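Local coordinates for protein geranylgeranyl pyrophosphate synthase (Corynebacterium glutamicum, PDB 3Q2Q) that probably condenses isopentenyl diphosphate units onto an allylic diphosphate to build polyprenyl diphosphates, in a metal-dependent reaction, at residues Leu112-Val117 and Ala142-Leu147; Phe169-Thr174 and Ile196-Gly201; Ala281-Ile286 and Asn298-Leu303. All coordinates share one frame; numbering follows the deposited sequence. Where two conformers were deposited one is given.

Contact 1. Residues Leu112-Val117 and Ala142-Leu147; sequences LYHDDV and AGDILL. With CA (calcium ion), chain C; DMA (dimethylallyl diphosphate), chain B.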
loop_
_atom_site.group_PDB
_atom_site.type_symbol
_atom_site.label_atom_id
_atom_site.label_comp_id
_atom_site.label_asym_id
_atom_site.label_seq_id
_atom_site.Cartn_x
_atom_site.Cartn_y
_atom_site.Cartn_z
ATOM N N LEU A 112 -1.767 1.210 10.332
ATOM C CA LEU A 112 -1.227 2.078 11.370
ATOM C C LEU A 112 -0.089 2.940 10.842
ATOM O O LEU A 112 -0.012 4.123 11.152
ATOM C CB LEU A 112 -0.729 1.268 12.582
ATOM C CG LEU A 112 -1.793 0.734 13.541
ATOM C CD1 LEU A 112 -1.125 -0.048 14.676
ATOM C CD2 LEU A 112 -2.671 1.849 14.107
ATOM N N TYR A 113 0.812 2.351 10.065
ATOM C CA TYR A 113 1.936 3.115 9.541
ATOM C C TYR A 113 1.436 4.238 8.652
ATOM O O TYR A 113 1.894 5.386 8.753
ATOM C CB TYR A 113 2.880 2.219 8.751
ATOM C CG TYR A 113 3.872 1.480 9.594
ATOM C CD1 TYR A 113 4.748 2.166 10.426
ATOM C CD2 TYR A 113 3.963 0.095 9.540
ATOM C CE1 TYR A 113 5.673 1.492 11.196
ATOM C CE2 TYR A 113 4.879 -0.593 10.308
ATOM C CZ TYR A 113 5.736 0.110 11.134
ATOM O OH TYR A 113 6.659 -0.563 11.903
ATOM N N HIS A 114 0.488 3.916 7.775
ATOM C CA HIS A 114 -0.073 4.936 6.900
ATOM C C HIS A 114 -0.961 5.922 7.672
ATOM O O HIS A 114 -0.934 7.120 7.419
ATOM C CB HIS A 114 -0.790 4.290 5.710
ATOM C CG HIS A 114 0.154 3.666 4.730
ATOM N ND1 HIS A 114 -0.262 3.117 3.535
ATOM C CD2 HIS A 114 1.504 3.540 4.751
ATOM C CE1 HIS A 114 0.786 2.653 2.876
ATOM N NE2 HIS A 114 1.870 2.896 3.590
ATOM N N ASP A 115 -1.733 5.426 8.626
ATOM C CA ASP A 115 -2.528 6.307 9.467
ATOM C C ASP A 115 -1.661 7.282 10.269
ATOM O O ASP A 115 -2.013 8.450 10.409
ATOM C CB ASP A 115 -3.401 5.511 10.424
ATOM C CG ASP A 115 -4.182 6.403 11.357
ATOM O OD1 ASP A 115 -5.276 6.848 10.960
ATOM O OD2 ASP A 115 -3.689 6.670 12.477
ATOM N N ASP A 116 -0.542 6.799 10.804
ATOM C CA ASP A 116 0.346 7.641 11.608
ATOM C C ASP A 116 0.913 8.801 10.801
ATOM O O ASP A 116 0.972 9.928 11.289
ATOM C CB ASP A 116 1.481 6.825 12.234
ATOM C CG ASP A 116 0.999 5.912 13.353
ATOM O OD1 ASP A 116 -0.199 5.978 13.714
ATOM O OD2 ASP A 116 1.820 5.121 13.872
ATOM N N VAL A 117 1.332 8.535 9.571
ATOM C CA VAL A 117 1.876 9.595 8.724
ATOM C C VAL A 117 0.842 10.694 8.480
ATOM O O VAL A 117 1.187 11.868 8.327
ATOM C CB VAL A 117 2.378 9.047 7.372
ATOM C CG1 VAL A 117 2.524 10.177 6.358
ATOM C CG2 VAL A 117 3.695 8.307 7.559
ATOM N N ALA A 142 7.399 1.576 4.805
ATOM C CA ALA A 142 7.258 0.465 5.746
ATOM C C ALA A 142 5.862 -0.165 5.604
ATOM O O ALA A 142 5.714 -1.396 5.559
ATOM C CB ALA A 142 7.497 0.929 7.167
ATOM N N GLY A 143 4.832 0.671 5.496
ATOM C CA GLY A 143 3.471 0.141 5.338
ATOM C C GLY A 143 3.371 -0.642 4.044
ATOM O O GLY A 143 2.774 -1.729 3.995
ATOM N N ASP A 144 3.983 -0.110 2.993
ATOM C CA ASP A 144 3.968 -0.778 1.681
ATOM C C ASP A 144 4.715 -2.130 1.662
ATOM O O ASP A 144 4.242 -3.099 1.059
ATOM C CB ASP A 144 4.563 0.148 0.619
ATOM C CG ASP A 144 3.632 1.317 0.255
ATOM O OD1 ASP A 144 2.507 1.412 0.802
ATOM O OD2 ASP A 144 4.032 2.143 -0.603
ATOM N N ILE A 145 5.875 -2.216 2.315
ATOM C CA ILE A 145 6.603 -3.472 2.277
ATOM C C ILE A 145 5.798 -4.491 3.072
ATOM O O ILE A 145 5.762 -5.684 2.712
ATOM C CB ILE A 145 8.076 -3.380 2.804
ATOM C CG1 ILE A 145 8.861 -4.631 2.401
ATOM C CG2 ILE A 145 8.128 -3.247 4.343
ATOM C CD1 ILE A 145 9.086 -4.783 0.884
ATOM N N LEU A 146 5.138 -4.033 4.131
ATOM C CA LEU A 146 4.241 -4.919 4.893
ATOM C C LEU A 146 3.128 -5.511 4.009
ATOM O O LEU A 146 2.829 -6.704 4.091
ATOM C CB LEU A 146 3.661 -4.223 6.137
ATOM C CG LEU A 146 4.390 -4.563 7.457
ATOM C CD1 LEU A 146 5.869 -4.206 7.422
ATOM C CD2 LEU A 146 3.684 -3.885 8.623
ATOM N N LEU A 147 2.521 -4.691 3.160
ATOM C CA LEU A 147 1.488 -5.181 2.236
ATOM C C LEU A 147 2.079 -6.176 1.260
ATOM O O LEU A 147 1.424 -7.155 0.916
ATOM C CB LEU A 147 0.805 -4.027 1.469
ATOM C CG LEU A 147 0.123 -3.017 2.420
ATOM C CD1 LEU A 147 -0.207 -1.698 1.727
ATOM C CD2 LEU A 147 -1.139 -3.585 3.090
HETATM CA CA CA C . -5.327 8.176 13.354
HETATM C C1 DMA B . -5.635 3.935 13.668
HETATM O O1 DMA B . -6.881 4.621 13.563
HETATM C C2 DMA B . -5.293 3.328 12.330
HETATM C C3 DMA B . -6.221 2.654 11.637
HETATM C C4 DMA B . -5.871 2.061 10.309
HETATM C C5 DMA B . -7.616 2.502 12.193
HETATM P PA DMA B . -7.334 5.666 14.702
HETATM O O1A DMA B . -7.119 7.065 14.176
HETATM O O2A DMA B . -8.684 5.245 15.242
HETATM O O3A DMA B . -6.233 5.422 15.845
HETATM P PB DMA B . -5.628 6.695 16.616
HETATM O O1B DMA B . -4.726 6.064 17.649
HETATM O O2B DMA B . -6.860 7.372 17.168
HETATM O O3B DMA B . -4.912 7.482 15.538
HETATM O O HOH W 1 -6.873 8.873 11.979
HETATM O O HOH W 2 -6.945 9.604 15.076
#

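Contact 2. Residues Phe169-Thr174 and Ile196-Gly201; sequences FGELVT and IREKTG. With DMA (dimethylallyl diphosphate), chain B.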
loop_
_atom_site.group_PDB
_atom_site.type_symbol
_atom_site.label_atom_id
_atom_site.label_comp_id
_atom_site.label_asym_id
_atom_site.label_seq_id
_atom_site.Cartn_x
_atom_site.Cartn_y
_atom_site.Cartn_z
ATOM N N PHE A 169 -9.348 -4.661 2.602
ATOM C CA PHE A 169 -8.394 -3.560 2.562
ATOM C C PHE A 169 -8.995 -2.324 1.844
ATOM O O PHE A 169 -8.801 -1.191 2.275
ATOM C CB PHE A 169 -7.076 -4.034 1.911
ATOM C CG PHE A 169 -5.992 -2.988 1.877
ATOM C CD1 PHE A 169 -5.504 -2.425 3.040
ATOM C CD2 PHE A 169 -5.445 -2.587 0.669
ATOM C CE1 PHE A 169 -4.490 -1.461 2.997
ATOM C CE2 PHE A 169 -4.438 -1.614 0.614
ATOM C CZ PHE A 169 -3.961 -1.059 1.790
ATOM N N GLY A 170 -9.723 -2.543 0.757
ATOM C CA GLY A 170 -10.471 -1.442 0.122
ATOM C C GLY A 170 -11.401 -0.698 1.095
ATOM O O GLY A 170 -11.416 0.547 1.122
ATOM N N GLU A 171 -12.156 -1.442 1.905
ATOM C CA GLU A 171 -13.049 -0.838 2.925
ATOM C C GLU A 171 -12.259 -0.036 3.921
ATOM O O GLU A 171 -12.591 1.131 4.220
ATOM C CB GLU A 171 -13.871 -1.904 3.683
ATOM C CG GLU A 171 -15.020 -2.452 2.869
ATOM C CD GLU A 171 -15.957 -1.346 2.410
ATOM O OE1 GLU A 171 -16.550 -0.682 3.288
ATOM O OE2 GLU A 171 -16.087 -1.130 1.183
ATOM N N LEU A 172 -11.182 -0.652 4.406
ATOM C CA LEU A 172 -10.343 -0.028 5.416
ATOM C C LEU A 172 -9.811 1.292 4.900
ATOM O O LEU A 172 -9.836 2.295 5.611
ATOM C CB LEU A 172 -9.175 -0.965 5.736
ATOM C CG LEU A 172 -8.696 -1.159 7.160
ATOM C CD1 LEU A 172 -7.730 -2.351 7.170
ATOM C CD2 LEU A 172 -8.014 0.122 7.614
ATOM N N VAL A 173 -9.314 1.290 3.660
ATOM C CA VAL A 173 -8.807 2.506 3.049
ATOM C C VAL A 173 -9.930 3.527 2.823
ATOM O O VAL A 173 -9.730 4.718 3.019
ATOM C CB VAL A 173 -8.083 2.237 1.698
ATOM C CG1 VAL A 173 -7.722 3.570 1.008
ATOM C CG2 VAL A 173 -6.828 1.377 1.925
ATOM N N THR A 174 -11.105 3.049 2.421
ATOM C CA THR A 174 -12.277 3.899 2.308
ATOM C C THR A 174 -12.599 4.591 3.645
ATOM O O THR A 174 -12.889 5.788 3.658
ATOM C CB THR A 174 -13.473 3.136 1.739
ATOM O OG1 THR A 174 -13.121 2.656 0.424
ATOM C CG2 THR A 174 -14.724 4.035 1.658
ATOM N N ILE A 196 -16.285 4.060 11.501
ATOM C CA ILE A 196 -15.873 2.973 12.397
ATOM C C ILE A 196 -16.074 1.605 11.753
ATOM O O ILE A 196 -15.204 0.751 11.843
ATOM C CB ILE A 196 -16.638 2.986 13.737
ATOM C CG1 ILE A 196 -16.333 4.265 14.508
ATOM C CG2 ILE A 196 -16.255 1.760 14.596
ATOM C CD1 ILE A 196 -17.174 4.373 15.755
ATOM N N ARG A 197 -17.218 1.402 11.117
ATOM C CA ARG A 197 -17.461 0.137 10.431
ATOM C C ARG A 197 -16.330 -0.191 9.449
ATOM O O ARG A 197 -15.883 -1.357 9.325
ATOM C CB ARG A 197 -18.801 0.174 9.699
ATOM C CG ARG A 197 -19.057 -1.086 8.856
ATOM C CD ARG A 197 -20.390 -0.991 8.079
ATOM N NE ARG A 197 -20.465 0.270 7.346
ATOM C CZ ARG A 197 -19.948 0.477 6.136
ATOM N NH1 ARG A 197 -19.325 -0.507 5.488
ATOM N NH2 ARG A 197 -20.056 1.674 5.573
ATOM N N GLU A 198 -15.873 0.834 8.739
ATOM C CA GLU A 198 -14.853 0.668 7.698
ATOM C C GLU A 198 -13.425 0.653 8.221
ATOM O O GLU A 198 -12.637 -0.225 7.859
ATOM C CB GLU A 198 -14.999 1.763 6.616
ATOM C CG GLU A 198 -16.271 1.593 5.768
ATOM C CD GLU A 198 -16.631 2.831 4.976
ATOM O OE1 GLU A 198 -15.985 3.863 5.192
ATOM O OE2 GLU A 198 -17.570 2.784 4.149
ATOM N N LYS A 199 -13.081 1.626 9.066
ATOM C CA LYS A 199 -11.721 1.738 9.579
ATOM C C LYS A 199 -11.391 0.637 10.559
ATOM O O LYS A 199 -10.235 0.242 10.673
ATOM C CB LYS A 199 -11.517 3.055 10.339
ATOM C CG LYS A 199 -10.926 4.186 9.550
ATOM C CD LYS A 199 -10.531 5.335 10.476
ATOM C CE LYS A 199 -9.132 5.145 11.050
ATOM N NZ LYS A 199 -8.662 6.368 11.776
ATOM N N THR A 200 -12.394 0.178 11.299
ATOM C CA THR A 200 -12.152 -0.749 12.410
ATOM C C THR A 200 -12.875 -2.082 12.282
ATOM O O THR A 200 -12.271 -3.145 12.445
ATOM C CB THR A 200 -12.545 -0.085 13.745
ATOM O OG1 THR A 200 -11.720 1.075 13.939
ATOM C CG2 THR A 200 -12.358 -1.039 14.916
ATOM N N GLY A 201 -14.171 -2.019 12.008
ATOM C CA GLY A 201 -15.002 -3.212 12.029
ATOM C C GLY A 201 -14.557 -4.248 11.016
ATOM O O GLY A 201 -14.514 -5.437 11.330
HETATM C C1 DMA B . -5.635 3.935 13.668
HETATM O O1 DMA B . -6.881 4.621 13.563
HETATM C C2 DMA B . -5.293 3.328 12.330
HETATM C C3 DMA B . -6.221 2.654 11.637
HETATM C C4 DMA B . -5.871 2.061 10.309
HETATM C C5 DMA B . -7.616 2.502 12.193
HETATM P PA DMA B . -7.334 5.666 14.702
HETATM O O1A DMA B . -7.119 7.065 14.176
HETATM O O2A DMA B . -8.684 5.245 15.242
HETATM O O3A DMA B . -6.233 5.422 15.845
HETATM P PB DMA B . -5.628 6.695 16.616
HETATM O O1B DMA B . -4.726 6.064 17.649
HETATM O O2B DMA B . -6.860 7.372 17.168
HETATM O O3B DMA B . -4.912 7.482 15.538
HETATM O O HOH W 3 -17.829 1.282 2.268
#

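Contact 3. Residues Ala281-Ile286 and Asn298-Leu303; sequences AELRDI and NHVLEL. With CA (calcium ion), chain G.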
loop_
_atom_site.group_PDB
_atom_site.type_symbol
_atom_site.label_atom_id
_atom_site.label_comp_id
_atom_site.label_asym_id
_atom_site.label_seq_id
_atom_site.Cartn_x
_atom_site.Cartn_y
_atom_site.Cartn_z
ATOM N N ALA A 281 -28.578 23.084 23.116
ATOM C CA ALA A 281 -28.404 24.413 22.511
ATOM C C ALA A 281 -27.064 25.035 22.858
ATOM O O ALA A 281 -26.388 25.635 21.999
ATOM C CB ALA A 281 -29.580 25.370 22.876
ATOM N N GLU A 282 -26.665 24.909 24.117
ATOM C CA GLU A 282 -25.396 25.477 24.514
ATOM C C GLU A 282 -24.211 24.732 23.880
ATOM O O GLU A 282 -23.181 25.347 23.575
ATOM C CB GLU A 282 -25.238 25.524 26.040
ATOM C CG GLU A 282 -24.050 26.396 26.454
ATOM C CD GLU A 282 -23.889 26.516 27.955
ATOM O OE1 GLU A 282 -24.779 26.036 28.696
ATOM O OE2 GLU A 282 -22.869 27.092 28.394
ATOM N N LEU A 283 -24.348 23.418 23.691
ATOM C CA LEU A 283 -23.282 22.628 23.056
ATOM C C LEU A 283 -23.113 22.992 21.579
ATOM O O LEU A 283 -21.993 23.045 21.066
ATOM C CB LEU A 283 -23.523 21.116 23.201
ATOM C CG LEU A 283 -23.245 20.520 24.583
ATOM C CD1 LEU A 283 -23.939 19.142 24.741
ATOM C CD2 LEU A 283 -21.735 20.415 24.883
ATOM N N ARG A 284 -24.225 23.230 20.903
ATOM C CA ARG A 284 -24.189 23.655 19.508
ATOM C C ARG A 284 -23.475 25.000 19.366
ATOM O O ARG A 284 -22.677 25.197 18.452
ATOM C CB ARG A 284 -25.602 23.718 18.932
ATOM C CG ARG A 284 -26.200 22.333 18.648
ATOM C CD ARG A 284 -27.504 22.404 17.848
ATOM N NE ARG A 284 -28.597 23.021 18.606
ATOM C CZ ARG A 284 -29.381 22.373 19.463
ATOM N NH1 ARG A 284 -30.351 23.020 20.090
ATOM N NH2 ARG A 284 -29.202 21.080 19.697
ATOM N N ASP A 285 -23.738 25.916 20.290
ATOM C CA ASP A 285 -23.131 27.247 20.239
ATOM C C ASP A 285 -21.643 27.276 20.598
ATOM O O ASP A 285 -20.902 28.136 20.118
ATOM C CB ASP A 285 -23.913 28.227 21.116
ATOM C CG ASP A 285 -25.267 28.575 20.530
ATOM O OD1 ASP A 285 -25.395 28.597 19.284
ATOM O OD2 ASP A 285 -26.205 28.819 21.313
ATOM N N ILE A 286 -21.203 26.349 21.446
ATOM C CA ILE A 286 -19.784 26.256 21.785
ATOM C C ILE A 286 -18.951 25.429 20.806
ATOM O O ILE A 286 -17.805 25.780 20.520
ATOM C CB ILE A 286 -19.559 25.647 23.177
ATOM C CG1 ILE A 286 -20.266 26.460 24.256
ATOM C CG2 ILE A 286 -18.055 25.544 23.467
ATOM C CD1 ILE A 286 -20.208 25.798 25.634
ATOM N N ASN A 298 -13.391 21.618 29.814
ATOM C CA ASN A 298 -13.972 21.083 31.028
ATOM C C ASN A 298 -15.440 21.472 31.205
ATOM O O ASN A 298 -16.189 20.769 31.870
ATOM C CB ASN A 298 -13.143 21.496 32.247
ATOM C CG ASN A 298 -11.757 20.865 32.246
ATOM O OD1 ASN A 298 -11.619 19.642 32.174
ATOM N ND2 ASN A 298 -10.722 21.700 32.323
ATOM N N HIS A 299 -15.839 22.593 30.613
ATOM C CA HIS A 299 -17.230 23.043 30.661
ATOM C C HIS A 299 -18.080 22.161 29.729
ATOM O O HIS A 299 -19.134 21.664 30.121
ATOM C CB HIS A 299 -17.316 24.531 30.289
ATOM C CG HIS A 299 -18.708 25.084 30.259
ATOM N ND1 HIS A 299 -19.582 24.976 31.320
ATOM C CD2 HIS A 299 -19.373 25.771 29.297
ATOM C CE1 HIS A 299 -20.728 25.559 31.010
ATOM N NE2 HIS A 299 -20.627 26.050 29.787
ATOM N N VAL A 300 -17.593 21.956 28.508
ATOM C CA VAL A 300 -18.186 21.003 27.576
ATOM C C VAL A 300 -18.331 19.605 28.188
ATOM O O VAL A 300 -19.400 18.996 28.126
ATOM C CB VAL A 300 -17.361 20.899 26.291
ATOM C CG1 VAL A 300 -17.924 19.806 25.388
ATOM C CG2 VAL A 300 -17.351 22.252 25.570
ATOM N N LEU A 301 -17.252 19.091 28.767
ATOM C CA LEU A 301 -17.329 17.811 29.470
ATOM C C LEU A 301 -18.448 17.806 30.511
ATOM O O LEU A 301 -19.203 16.844 30.599
ATOM C CB LEU A 301 -15.989 17.457 30.115
ATOM C CG LEU A 301 -14.932 16.981 29.112
ATOM C CD1 LEU A 301 -13.523 17.076 29.704
ATOM C CD2 LEU A 301 -15.233 15.556 28.624
ATOM N N GLU A 302 -18.582 18.852 31.299
ATOM C CA GLU A 302 -19.705 18.909 32.222
ATOM C C GLU A 302 -21.045 18.973 31.501
ATOM O O GLU A 302 -21.938 18.258 31.840
ATOM C CB GLU A 302 -19.567 20.048 33.234
ATOM C CG GLU A 302 -20.737 20.228 34.201
ATOM C CD GLU A 302 -20.947 19.064 35.176
ATOM O OE1 GLU A 302 -19.933 18.504 35.626
ATOM O OE2 GLU A 302 -22.111 18.717 35.492
ATOM N N LEU A 303 -21.169 19.798 30.480
ATOM C CA LEU A 303 -22.413 19.841 29.721
ATOM C C LEU A 303 -22.776 18.432 29.234
ATOM O O LEU A 303 -23.910 17.986 29.384
ATOM C CB LEU A 303 -22.292 20.799 28.537
ATOM C CG LEU A 303 -22.318 22.281 28.940
ATOM C CD1 LEU A 303 -21.984 23.168 27.757
ATOM C CD2 LEU A 303 -23.680 22.646 29.495
HETATM CA CA CA G . -21.828 16.238 36.001
HETATM O O HOH W 4 -19.739 15.634 35.369
HETATM O O HOH W 5 -24.196 15.891 35.774
#

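Contact 1. Residues Leu112-Val117 and Ala142-Leu147
Tyr-113 and His-114 both turn their rings beside their own backbone N and anti to the carbonyl carbon (chi1 -83° for Tyr-113), and this torsion carries the two rings onto the 142-147 helix. The phenol ring is met over the centre of one face by the methyl of Ala-142, whose CB lies 4.2 Å from the ring centroid and almost on the ring normal, a well-formed CH-pi contact. At the edge of the same ring, near its plane, Leu-146 CD2 approaches Tyr-113 CE2 to 3.9 Å, the two side chains crossing at about a right angle. Gly-143 sits between the two aromatic side chains of the other helix: its CA packs 4.0 Å from Tyr-113 CB and 3.6 Å from His-114 NE2.

These segments belong to helices 95-119 and 133-157, neighbours in the all-helical polyprenyl synthase fold, and run antiparallel at 161°. His-114 points its edge at Asp-144, with CE1 3.0 Å from OD1, and the imidazole and carboxylate planes stand 78° apart. That meeting is no hydrogen bond; NE2 is bonded to the carbonyl oxygen of Ile-140, whereas ND1 bonds Asp-144 OD2 of the second subunit. The reciprocal bond from His-114 of that subunit reaches Asp-144, placing the pair at the dimer interface.

Asp-115, whose CG is anti to the backbone N, carries its carboxylate to the side of the helix facing away from 142-147. Both its oxygens bind the calcium ion, OD2 at 2.4 Å and OD1 at 2.7 Å, and the diphosphate of dimethylallyl diphosphate supplies O1A and O3B to the same metal. Asp-119 joins the site, consistent with a DDxxD motif, while Leu-112 CD2 packs 3.5 Å from C2 of the prenyl chain.

Contact 2. Residues Phe169-Thr174 and Ile196-Gly201
Glu-198 crosses Glu-171 and Thr-174 at a slant, and its side chain can be traced outward atom by atom. CB packs against the backbone oxygen of Glu-171 at 3.5 Å. CG then passes 3.4 Å from Glu-171 OE1; the bend of the Glu-171 chain at chi2 (-57°) helps bring OE1 there. Beyond CG the chain is extended, and CD lies near both Glu-171 OE1 and Thr-174 CG2. Glu-198 OE1 comes within 3.8 Å of Thr-174 CG2. The last atom, OE2, forms a weak bond to Arg-197 NH2 as part of a salt bridge; it also pairs with Arg-178, farther along helix 159-181.

Arg-197 NH1 completes the network with a long salt bridge to Glu-171 OE1 at 3.5 Å, the carboxylate and guanidinium planes 32° apart. A water donates to Glu-171 OE1; its approach to Glu-198 OE2 is improbably short and so doubtful.

Next to this polar group the backbones close in: the short segments of helices 159-181 and 188-213 come within 7.0 Å at 121°, and Leu-172 CA makes a CA-H...O contact with Glu-198 O. A wider pi-type turn spans 197-201, with Ile-196 O accepting from Thr-200 N and Gly-201 N. The CB of Lys-199 points away from 169-174, and its chain, bent at chi3, brings NZ to DMA O1 (3.1 Å), with a weaker bond to O1A; Glu-179 is one of its salt-bridge partners.

Glu-171 OE1 and Glu-198 OE2, 3.7 Å apart, would be expected to repel, which Arg-197 and Arg-178 probably offset. Lys-199 NZ, beside O1, the ester oxygen between C1 and PA, probably helps to stabilise negative charge on the diphosphate.

Contact 3. Residues Ala281-Ile286 and Asn298-Leu303
Leu-283, Ile-286, Val-300 and Leu-303 interlock to form the apolar seam of an antiparallel helix pair, helices 278-286 and 294-306, which lies toward the periphery of the polyprenyl synthase fold. The short segments run at 151° with their axes 10.5 Å apart, a separation spanned by branched side chains.

Leu-283 drives its CD2 methyl into the hollow between Val-300 and Leu-303, reaching Leu-303 CB at 3.7 Å and Val-300 CG1 at 3.9 Å. Leu-283 and Leu-303 slide past each other in opposite directions, which brings a methyl against a stem instead of another methyl. One turn on, Ile-286 splits its two branches: CG2 runs alongside Val-300 CG2, while CD1 goes to Leu-303 CD1, tip to tip at 3.8 Å, and also lies near His-299 CD2. Leu-303 therefore receives Leu-283 at its base and Ile-286 at its end.

At the margin of the seam Glu-282 takes CG anti to the backbone N (chi1 -167°) and stays extended beyond it, so that its carboxylate reaches across to His-299. Leu-303 also packs on this polar pair: its CD1 lies over one face of the His-299 ring, 3.7 Å from the plane and toward the rim, and its CD2 touches Glu-282 OE1. Glu-302 faces a different way and binds a calcium ion through OE2 at 2.5 Å, a site to which Ser-305 also contributes.

The His-299 NE2 to Glu-282 OE2 hydrogen bond is 2.8 Å long and nearly straight at 167°; Glu-282 OE2 sits at the ring edge, close to the imidazole plane, while the carboxylate is turned well away from that plane and receives the N-H from above its own.

Contacts 1 and 2 are buried and share the dimethylallyl diphosphate, each also touching the second subunit. They meet directly: Lys-199 NZ of contact 2 forms a salt bridge with Asp-115 OD1 of contact 1 at 3.5 Å, and Leu-147 packs on Phe-169, joining helices 133-157 and 159-181, consecutive in the chain. Contact 3 is only partly buried, its centre about 37 Å from that of contact 1 and 31 Å from that of contact 2, and no other chain of the assembly touches it. Chemistry follows place: ring packing beside a metal site in contact 1, an arginine-glutamate salt-bridge network in contact 2, and in contact 3 an aliphatic seam edged by one histidine-carboxylate bond, its own calcium ion to one side.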